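PDB 6E29: SWD1-like protein from Myceliophthora thermophila, which probably serves, through its WD-repeat beta-propeller domain, as a subunit of the COMPASS histone H3 methyltransferase complex. Local coordinates for residues Glu115-Ala126 with Ile179-Leu188. Sequence-based numbering, arbitrary orientation.
Sequences ELHPWNHHQFAA and IVYTASGDHL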
# COMPACT_ATOMS: atom_id res chain seq x y z
N GLU B 115 -6.65 0.42 3.87
CA GLU B 115 -5.79 1.05 4.87
C GLU B 115 -6.64 1.58 6.01
O GLU B 115 -7.68 2.20 5.77
CB GLU B 115 -5.01 2.22 4.31
CG GLU B 115 -3.83 1.80 3.44
CD GLU B 115 -2.63 1.41 4.28
OE1 GLU B 115 -2.16 2.27 5.04
OE2 GLU B 115 -2.19 0.23 4.20
N LEU B 116 -6.17 1.36 7.23
CA LEU B 116 -6.87 1.91 8.41
C LEU B 116 -6.56 3.40 8.59
O LEU B 116 -5.46 3.88 8.31
CB LEU B 116 -6.47 1.15 9.67
CG LEU B 116 -7.21 -0.14 9.98
CD1 LEU B 116 -6.59 -0.78 11.27
CD2 LEU B 116 -8.72 0.09 10.18
N HIS B 117 -7.57 4.15 9.02
CA HIS B 117 -7.33 5.54 9.40
C HIS B 117 -6.23 5.56 10.47
O HIS B 117 -6.30 4.78 11.43
CB HIS B 117 -8.62 6.16 9.94
CG HIS B 117 -8.53 7.64 10.17
ND1 HIS B 117 -7.81 8.18 11.21
CD2 HIS B 117 -9.12 8.68 9.53
CE1 HIS B 117 -7.93 9.50 11.19
NE2 HIS B 117 -8.73 9.83 10.18
N PRO B 118 -5.21 6.42 10.35
CA PRO B 118 -4.04 6.31 11.25
C PRO B 118 -4.35 6.59 12.71
O PRO B 118 -3.49 6.31 13.56
CB PRO B 118 -3.07 7.35 10.71
CG PRO B 118 -3.56 7.62 9.29
CD PRO B 118 -5.01 7.47 9.32
N TRP B 119 -5.50 7.18 13.03
CA TRP B 119 -5.84 7.44 14.42
C TRP B 119 -7.14 6.79 14.86
O TRP B 119 -7.62 7.10 15.95
CB TRP B 119 -5.93 8.94 14.69
CG TRP B 119 -4.67 9.74 14.46
CD1 TRP B 119 -4.14 10.13 13.26
CD2 TRP B 119 -3.82 10.29 15.47
NE1 TRP B 119 -3.02 10.90 13.46
CE2 TRP B 119 -2.79 10.99 14.81
CE3 TRP B 119 -3.82 10.24 16.88
CZ2 TRP B 119 -1.77 11.67 15.50
CZ3 TRP B 119 -2.81 10.92 17.57
CH2 TRP B 119 -1.79 11.62 16.87
N ASN B 120 -7.74 5.92 14.06
CA ASN B 120 -9.10 5.48 14.35
C ASN B 120 -9.29 4.15 13.64
O ASN B 120 -9.52 4.13 12.43
CB ASN B 120 -10.10 6.56 13.86
CG ASN B 120 -11.53 6.05 13.70
OD1 ASN B 120 -11.93 5.05 14.29
ND2 ASN B 120 -12.33 6.77 12.89
N HIS B 121 -9.22 3.03 14.39
CA HIS B 121 -9.36 1.75 13.71
C HIS B 121 -10.78 1.48 13.21
O HIS B 121 -11.00 0.46 12.56
CB HIS B 121 -8.89 0.60 14.60
CG HIS B 121 -9.61 0.52 15.90
ND1 HIS B 121 -9.17 1.17 17.03
CD2 HIS B 121 -10.74 -0.13 16.25
CE1 HIS B 121 -10.00 0.92 18.03
NE2 HIS B 121 -10.97 0.14 17.58
N HIS B 122 -11.73 2.40 13.42
CA HIS B 122 -13.11 2.26 12.96
C HIS B 122 -13.39 2.93 11.62
O HIS B 122 -14.56 3.11 11.27
CB HIS B 122 -14.07 2.82 14.01
CG HIS B 122 -14.12 2.02 15.28
ND1 HIS B 122 -13.69 2.52 16.49
CD2 HIS B 122 -14.51 0.74 15.51
CE1 HIS B 122 -13.84 1.59 17.42
NE2 HIS B 122 -14.34 0.50 16.85
N GLN B 123 -12.35 3.33 10.87
CA GLN B 123 -12.57 3.82 9.51
C GLN B 123 -11.44 3.31 8.64
O GLN B 123 -10.29 3.27 9.08
CB GLN B 123 -12.61 5.33 9.46
CG GLN B 123 -13.03 5.83 8.11
CD GLN B 123 -12.73 7.28 7.89
OE1 GLN B 123 -11.66 7.63 7.40
NE2 GLN B 123 -13.70 8.12 8.16
N PHE B 124 -11.77 2.88 7.42
CA PHE B 124 -10.74 2.51 6.47
C PHE B 124 -11.11 2.99 5.08
O PHE B 124 -12.27 3.37 4.80
CB PHE B 124 -10.46 0.97 6.46
CG PHE B 124 -11.56 0.14 5.84
CD1 PHE B 124 -11.60 -0.11 4.48
CD2 PHE B 124 -12.53 -0.44 6.66
CE1 PHE B 124 -12.64 -0.89 3.94
CE2 PHE B 124 -13.58 -1.20 6.11
CZ PHE B 124 -13.63 -1.42 4.75
N ALA B 125 -10.10 3.02 4.23
CA ALA B 125 -10.25 3.32 2.81
C ALA B 125 -9.75 2.17 1.96
O ALA B 125 -8.68 1.58 2.24
CB ALA B 125 -9.51 4.60 2.43
N ALA B 126 -10.48 1.85 0.90
CA ALA B 126 -10.08 0.73 0.04
C ALA B 126 -10.10 1.12 -1.43
O ALA B 126 -10.90 1.94 -1.87
CB ALA B 126 -10.98 -0.47 0.30
N ILE B 179 -4.46 3.63 -2.39
CA ILE B 179 -4.88 4.77 -1.60
C ILE B 179 -4.28 4.66 -0.21
O ILE B 179 -4.20 3.57 0.34
CB ILE B 179 -6.42 4.83 -1.54
CG1 ILE B 179 -6.87 6.18 -0.95
CG2 ILE B 179 -7.00 3.56 -0.81
CD1 ILE B 179 -8.38 6.41 -1.07
N VAL B 180 -3.86 5.80 0.36
CA VAL B 180 -3.32 5.82 1.72
C VAL B 180 -3.83 7.07 2.42
O VAL B 180 -4.17 8.07 1.77
CB VAL B 180 -1.76 5.82 1.77
CG1 VAL B 180 -1.21 4.54 1.22
CG2 VAL B 180 -1.16 7.00 1.01
N TYR B 181 -3.84 7.06 3.76
CA TYR B 181 -4.17 8.30 4.47
C TYR B 181 -2.90 9.11 4.67
O TYR B 181 -1.82 8.54 4.88
CB TYR B 181 -4.73 7.97 5.88
CG TYR B 181 -6.13 7.40 5.94
CD1 TYR B 181 -6.35 6.03 5.81
CD2 TYR B 181 -7.23 8.25 6.19
CE1 TYR B 181 -7.63 5.50 5.90
CE2 TYR B 181 -8.55 7.72 6.31
CZ TYR B 181 -8.73 6.36 6.15
OH TYR B 181 -9.97 5.83 6.26
N THR B 182 -3.04 10.43 4.70
CA THR B 182 -1.97 11.26 5.24
C THR B 182 -1.85 11.00 6.74
O THR B 182 -2.70 10.35 7.34
CB THR B 182 -2.22 12.74 4.99
OG1 THR B 182 -3.40 13.14 5.71
CG2 THR B 182 -2.34 13.02 3.47
N ALA B 183 -0.79 11.54 7.36
CA ALA B 183 -0.47 11.19 8.74
C ALA B 183 -1.57 11.62 9.69
O ALA B 183 -1.82 10.94 10.70
CB ALA B 183 0.87 11.81 9.17
N SER B 184 -2.22 12.75 9.41
CA SER B 184 -3.25 13.24 10.32
C SER B 184 -4.57 12.50 10.14
O SER B 184 -5.43 12.59 11.03
CB SER B 184 -3.53 14.74 10.10
OG SER B 184 -4.14 14.94 8.81
N GLY B 185 -4.76 11.87 8.99
CA GLY B 185 -6.00 11.26 8.62
C GLY B 185 -6.98 12.20 7.94
O GLY B 185 -8.01 11.72 7.44
N ASP B 186 -6.66 13.50 7.82
CA ASP B 186 -7.61 14.43 7.21
C ASP B 186 -7.70 14.32 5.69
O ASP B 186 -8.68 14.82 5.10
CB ASP B 186 -7.26 15.89 7.57
CG ASP B 186 -7.31 16.16 9.07
OD1 ASP B 186 -6.30 16.69 9.59
OD2 ASP B 186 -8.32 15.81 9.74
N HIS B 187 -6.71 13.71 5.03
CA HIS B 187 -6.71 13.57 3.58
C HIS B 187 -6.36 12.16 3.18
O HIS B 187 -5.73 11.40 3.94
CB HIS B 187 -5.72 14.53 2.92
CG HIS B 187 -6.07 15.97 3.14
ND1 HIS B 187 -5.72 16.66 4.28
CD2 HIS B 187 -6.82 16.81 2.39
CE1 HIS B 187 -6.21 17.89 4.21
NE2 HIS B 187 -6.88 18.00 3.07
N LEU B 188 -6.74 11.82 1.97
CA LEU B 188 -6.32 10.59 1.36
C LEU B 188 -5.50 10.92 0.14
O LEU B 188 -5.81 11.86 -0.59
CB LEU B 188 -7.50 9.72 0.98
CG LEU B 188 -8.26 9.23 2.22
CD1 LEU B 188 -9.72 9.25 1.86
CD2 LEU B 188 -7.79 7.82 2.64
O HOH W 1 -2.79 4.76 5.19
O HOH W 2 -8.40 12.61 10.92
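Tyr181 slides its ring between the backbone of His117 and the side chain of Leu188. The CA of His117 sits 3.6 Å from the ring centroid in a CH-pi contact, while CD2 of Leu188 lies over the centre of the opposite face. With CG anti to its own carbonyl carbon (chi1 -73°), the ring reaches across to strand 123-126, where its hydroxyl donates to Gln123 OE1 at 2.7 Å. That bond lies in the amide plane, on a lone pair, and ring and amide are nearly coplanar, 18° apart. Apolar packing extends along the ring: at its base Pro118 CD touches Tyr181 CB at 3.5 Å, and Ala125 CB meets Leu188 CD2, the methyl against the ring face, at 3.7 Å. This is the seam between two neighbouring four-stranded blades of the WD40 beta-propeller, each contributing its two innermost strands and the hairpin turn joining them. A phenylalanine in place of Tyr181 would probably leave Gln123 OE1 without its hydroxyl donor and the amide freer to turn. Between the turns, Trp119 NE1 donates to Ala183 O at 3.0 Å, in both the indole and the carbonyl plane, though bent at hydrogen (140°). His117 ND1 accepts from Trp119 N at 3.1 Å, which helps fix the imidazole's rotation. Two waters complete the polar contacts: one accepts from Tyr181 N and donates to Glu115 OE1; the other links His117 NE2 with Ser184 O.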